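Local coordinates for uncharacterized protein yedD (Klebsiella pneumoniae subsp. pneumoniae, PDB 4HWM), which is of unknown function but is a bacterial lipoprotein of the YedD-like family, its chain folded as an antiparallel beta barrel with a helix against the outer wall, at residues W25-P30 with A39-I44; F52-W57 with P108-A113. One frame throughout, in Å; residues are numbered along the deposited sequence. Where two conformers were deposited one is given.

How the contacts relate
Both contacts belong to one antiparallel barrel of eight strands, with their centres about 10 Å apart. Contact 1 pairs strand 23-26 with strand 40-45. Contact 2 comes later along the chain and sets strand 50-56 against the start of helix 108-118, which follows the last strand. Strands 40-45 and 50-56 are neighbours in the sheet, probably bonded through Ser42 N to Cys54 O and Ile44 N to Phe52 O, each 2.8 Å. Contact 1 is thus a seam within the wall, whereas in contact 2 the chain returns from the last strand to set its helix over the outside of strand 50-56, next to the strand that pairs with 23-26.

Contact 1: residues W25-P30 with A39-I44; sequences WQTKGP and AIASLI
Thr27 meets Ala41 with both branches of its side chain. CB lies beside the Ala41 carbonyl, and from it OG1 stands between the backbone N and carbonyl carbon (chi1 56°), where it accepts a nearly straight hydrogen bond from Ala41 N at 3.0 Å. The same hydroxyl gives its proton to a water 2.7 Å from OG1, and that water donates onward to Gly29 O and Ala39 O, tying Gly29 and Thr27 to Ala39, the residue that precedes strand 40-45. The other branch, CG2, comes to 3.9 Å from Ala41 CB. Together with the bond from Thr27 N to Ala41 O (2.9 Å), the hydroxyl completes a two-way link in which a side-chain oxygen stands in for the backbone carbonyl as acceptor.

Two pairs further along, Trp25 and Leu43 form an antiparallel hydrogen-bonded pair. Leu43 N reaches Trp25 O at 2.8 Å with an N-H...O angle of 161°, while the return bond from Trp25 N to Leu43 O, 2.9 Å long, is more bent at 141°. Leu43 O also lies at the edge of the indole, in its plane. In the eight-stranded barrel these two side chains point to the interior, where both touch Ile93, and the indole NE1 is hydrogen-bonded to Leu21 O. Strand 23-26 has its other neighbour in strand 98-103, through backbone bonds of Gln26 with Ser101, which closes the barrel.

Gln26 and Ser42, the non-hydrogen-bonded pair, project to the other surface. In the Gln26 conformer described, CG packs 3.5 Å from Ile40 CG2 as the two side chains cross obliquely, and OE1 approaches Ser42 OG at 3.1 Å, a weak hydrogen bond at most, since the Ser42 proton has another acceptor within reach. Leu106 touches both Gln26 and Ser42 on this outer side.

Contact 2: residues F52-W57 with P108-A113; sequences FDCRQW and PECEKA
On the strand that presents Phe52, Cys54 and Gln56 to helix 108-118, the alternate residue Asp53 has its OD2 gripped twice, by Arg55 NH2 and by Tyr95 OH. Arg55 binds the carboxylate side-on: NE meets Asp53 OD1 at 2.9 Å and NH2 meets Asp53 OD2 at 2.9 Å, both in the guanidinium plane and both on syn lone pairs. Asp96 gives Arg55 NH2 a second acidic partner. The side chains of Asp53 and Arg55 set off away from the helix.

On the helix side, Cys54 faces Cys110, and the two form a disulfide seen in this protein. Cys110 was modelled in two positions; in the one described, Cys54 CB is 3.3 Å from Cys110 SG, and the sulfurs, Cys54 SG and Cys110 SG, stand 3.6 Å apart, beyond bonding distance. Cys54 SG lies anti to the backbone N (chi1 -176°), leading it toward the helix.

The helix lies across the outside of the antiparallel barrel. Over residues 108-113 its axis passes 9.0 Å from that of residues 52-56, running roughly against it at 143°. Cys110 N is hydrogen-bonded to Thr107 OG1 just ahead of the helix.

Flanking the cysteines, Phe52 lies under the next turn: its CZ is 3.8 Å from Ala113 CB, while in the same Cys110 position SG sits at the ring edge, 4.1 Å from Phe52 CD2, in a sulfur-aromatic contact. Trp114 also meets this ring. At the other end, in the Glu109 conformer described, Gln56 crosses Glu109 at about a right angle, Gln56 CD lying 3.9 Å from Glu109 CG.

Contact 1: residues W25-P30 with A39-I44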
# COMPACT_ATOMS: atom_id res chain seq x y z
N TRP A 25 -1.84 -1.56 -6.79
CA TRP A 25 -2.58 -2.75 -6.42
C TRP A 25 -3.94 -2.32 -5.90
O TRP A 25 -4.00 -1.37 -5.13
CB TRP A 25 -1.78 -3.48 -5.33
CG TRP A 25 -0.43 -3.89 -5.80
CD1 TRP A 25 0.73 -3.17 -5.70
CD2 TRP A 25 -0.09 -5.11 -6.45
NE1 TRP A 25 1.76 -3.86 -6.28
CE2 TRP A 25 1.29 -5.06 -6.73
CE3 TRP A 25 -0.82 -6.24 -6.82
CZ2 TRP A 25 1.95 -6.09 -7.39
CZ3 TRP A 25 -0.13 -7.29 -7.44
CH2 TRP A 25 1.23 -7.19 -7.72
N GLN A 26 -5.00 -3.01 -6.29
CA GLN A 26 -6.36 -2.62 -5.89
C GLN A 26 -7.23 -3.85 -5.73
O GLN A 26 -7.13 -4.79 -6.51
CB GLN A 26 -7.01 -1.67 -6.92
CG GLN A 26 -8.36 -1.10 -6.48
CD GLN A 26 -8.81 0.08 -7.32
OE1 GLN A 26 -8.55 1.24 -6.97
NE2 GLN A 26 -9.51 -0.19 -8.41
N THR A 27 -8.09 -3.84 -4.74
CA THR A 27 -9.07 -4.91 -4.56
C THR A 27 -10.05 -4.87 -5.76
O THR A 27 -10.48 -3.80 -6.19
CB THR A 27 -9.83 -4.75 -3.22
OG1 THR A 27 -10.45 -3.46 -3.18
CG2 THR A 27 -8.91 -4.95 -2.03
N LYS A 28 -10.40 -6.04 -6.29
CA LYS A 28 -11.26 -6.11 -7.49
C LYS A 28 -12.69 -6.57 -7.21
O LYS A 28 -13.52 -6.63 -8.11
CB LYS A 28 -10.61 -7.02 -8.55
CG LYS A 28 -9.61 -6.27 -9.42
N GLY A 29 -12.97 -6.90 -5.97
CA GLY A 29 -14.29 -7.32 -5.57
C GLY A 29 -14.40 -7.18 -4.08
O GLY A 29 -13.49 -6.69 -3.42
N PRO A 30 -15.54 -7.61 -3.54
CA PRO A 30 -15.81 -7.47 -2.11
C PRO A 30 -14.76 -8.18 -1.26
O PRO A 30 -14.33 -9.29 -1.57
CB PRO A 30 -17.18 -8.13 -1.95
CG PRO A 30 -17.83 -7.91 -3.27
CD PRO A 30 -16.73 -8.14 -4.25
N ALA A 39 -16.60 -1.37 -0.64
CA ALA A 39 -15.38 -0.74 -0.16
C ALA A 39 -14.19 -1.24 -1.03
O ALA A 39 -14.19 -2.40 -1.48
CB ALA A 39 -15.14 -1.03 1.32
N ILE A 40 -13.23 -0.35 -1.23
CA ILE A 40 -12.06 -0.61 -2.07
C ILE A 40 -10.80 -0.30 -1.25
O ILE A 40 -10.74 0.69 -0.54
CB ILE A 40 -12.06 0.30 -3.34
CG1 ILE A 40 -13.32 0.08 -4.17
CG2 ILE A 40 -10.81 0.07 -4.23
CD1 ILE A 40 -13.62 1.18 -5.14
N ALA A 41 -9.79 -1.16 -1.36
CA ALA A 41 -8.47 -0.87 -0.85
C ALA A 41 -7.45 -0.88 -1.97
O ALA A 41 -7.51 -1.69 -2.90
CB ALA A 41 -8.08 -1.86 0.23
N SER A 42 -6.49 0.01 -1.84
CA SER A 42 -5.41 0.16 -2.82
C SER A 42 -4.07 0.27 -2.09
O SER A 42 -4.00 0.80 -0.98
CB SER A 42 -5.61 1.42 -3.66
OG SER A 42 -6.84 1.41 -4.35
N LEU A 43 -3.02 -0.19 -2.75
CA LEU A 43 -1.66 -0.05 -2.24
C LEU A 43 -0.77 0.38 -3.40
O LEU A 43 -0.74 -0.29 -4.42
CB LEU A 43 -1.13 -1.38 -1.66
CG LEU A 43 0.23 -1.30 -0.96
CD1 LEU A 43 0.17 -0.48 0.31
CD2 LEU A 43 0.73 -2.74 -0.67
N ILE A 44 -0.07 1.49 -3.22
CA ILE A 44 0.99 1.93 -4.13
C ILE A 44 2.32 1.46 -3.56
O ILE A 44 2.55 1.61 -2.37
CB ILE A 44 1.04 3.48 -4.30
CG1 ILE A 44 -0.35 4.02 -4.70
CG2 ILE A 44 2.17 3.89 -5.25
CD1 ILE A 44 -0.40 5.53 -4.88
O HOH W 1 -13.08 -3.90 -3.51

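Contact 2: residues F52-W57 with P108-A113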
# COMPACT_ATOMS: atom_id res chain seq x y z
N PHE A 52 1.79 3.60 -0.23
CA PHE A 52 0.59 4.38 0.09
C PHE A 52 -0.58 3.44 0.18
O PHE A 52 -0.88 2.74 -0.81
CB PHE A 52 0.36 5.42 -1.00
CG PHE A 52 -0.57 6.55 -0.62
CD1 PHE A 52 -0.23 7.43 0.38
CD2 PHE A 52 -1.79 6.72 -1.27
CE1 PHE A 52 -1.06 8.50 0.69
CE2 PHE A 52 -2.63 7.75 -0.94
CZ PHE A 52 -2.28 8.62 0.06
N ASP A 53 -1.22 3.41 1.34
CA ASP A 53 -2.33 2.48 1.65
C ASP A 53 -3.58 3.34 1.68
O ASP A 53 -3.67 4.20 2.56
CB ASP A 53 -2.02 1.80 2.99
CG ASP A 53 -3.13 0.89 3.49
OD1 ASP A 53 -4.30 1.10 3.16
OD2 ASP A 53 -2.80 -0.03 4.25
N CYS A 54 -4.49 3.15 0.71
CA CYS A 54 -5.65 4.02 0.55
C CYS A 54 -6.89 3.16 0.49
O CYS A 54 -7.00 2.31 -0.38
CB CYS A 54 -5.50 4.86 -0.72
SG CYS A 54 -6.79 6.05 -1.00
N ARG A 55 -7.80 3.37 1.42
CA ARG A 55 -9.01 2.57 1.51
C ARG A 55 -10.20 3.50 1.51
O ARG A 55 -10.13 4.56 2.08
CB ARG A 55 -8.98 1.74 2.77
CG ARG A 55 -7.72 0.91 2.84
CD ARG A 55 -7.72 -0.00 3.98
NE ARG A 55 -6.38 -0.48 4.31
CZ ARG A 55 -6.09 -1.51 5.09
NH1 ARG A 55 -7.05 -2.22 5.68
NH2 ARG A 55 -4.82 -1.79 5.32
N GLN A 56 -11.27 3.11 0.85
CA GLN A 56 -12.39 4.01 0.66
C GLN A 56 -13.72 3.27 0.66
O GLN A 56 -13.84 2.15 0.15
CB GLN A 56 -12.24 4.77 -0.64
CG GLN A 56 -12.20 3.94 -1.88
CD GLN A 56 -11.89 4.76 -3.09
OE1 GLN A 56 -12.78 5.46 -3.62
NE2 GLN A 56 -10.66 4.68 -3.56
N TRP A 57 -14.71 3.94 1.23
CA TRP A 57 -16.09 3.55 1.03
C TRP A 57 -16.92 4.83 1.19
O TRP A 57 -16.97 5.62 0.27
CB TRP A 57 -16.51 2.39 1.95
CG TRP A 57 -17.93 1.99 1.71
CD1 TRP A 57 -18.55 1.84 0.50
CD2 TRP A 57 -18.89 1.71 2.70
NE1 TRP A 57 -19.87 1.49 0.69
CE2 TRP A 57 -20.11 1.42 2.04
CE3 TRP A 57 -18.86 1.70 4.10
CZ2 TRP A 57 -21.27 1.08 2.72
CZ3 TRP A 57 -20.02 1.38 4.78
CH2 TRP A 57 -21.22 1.09 4.09
N PRO A 108 -9.53 7.92 -8.68
CA PRO A 108 -9.11 9.30 -8.64
C PRO A 108 -8.81 9.80 -7.24
O PRO A 108 -7.91 10.60 -7.05
CB PRO A 108 -10.30 10.04 -9.25
CG PRO A 108 -10.81 9.08 -10.20
CD PRO A 108 -10.76 7.76 -9.49
N GLU A 109 -9.57 9.32 -6.26
CA GLU A 109 -9.33 9.89 -4.96
C GLU A 109 -8.02 9.33 -4.35
O GLU A 109 -7.37 10.12 -3.68
CB GLU A 109 -10.56 9.89 -4.04
CG GLU A 109 -11.23 8.56 -3.91
CD GLU A 109 -12.33 8.41 -4.92
OE1 GLU A 109 -12.07 8.53 -6.14
OE2 GLU A 109 -13.47 8.19 -4.50
N CYS A 110 -7.62 8.10 -4.67
CA CYS A 110 -6.30 7.59 -4.25
C CYS A 110 -5.20 8.35 -4.97
O CYS A 110 -4.21 8.74 -4.37
CB CYS A 110 -6.15 6.10 -4.55
SG CYS A 110 -4.66 5.33 -3.87
N GLU A 111 -5.38 8.55 -6.28
CA GLU A 111 -4.40 9.31 -7.07
C GLU A 111 -4.17 10.70 -6.50
O GLU A 111 -3.01 11.16 -6.34
CB GLU A 111 -4.90 9.55 -8.48
CG GLU A 111 -5.02 8.40 -9.33
CD GLU A 111 -5.28 8.81 -10.78
OE1 GLU A 111 -6.07 9.74 -11.09
OE2 GLU A 111 -4.70 8.17 -11.64
N LYS A 112 -5.27 11.40 -6.18
CA LYS A 112 -5.19 12.76 -5.64
C LYS A 112 -4.53 12.80 -4.27
O LYS A 112 -3.68 13.64 -4.01
CB LYS A 112 -6.58 13.42 -5.55
CG LYS A 112 -7.14 13.93 -6.86
CD LYS A 112 -8.66 14.20 -6.78
CE LYS A 112 -9.18 14.84 -8.07
NZ LYS A 112 -10.66 14.71 -8.24
N ALA A 113 -4.92 11.87 -3.41
CA ALA A 113 -4.37 11.82 -2.06
C ALA A 113 -2.86 11.52 -2.11
O ALA A 113 -2.09 12.13 -1.38
CB ALA A 113 -5.10 10.78 -1.21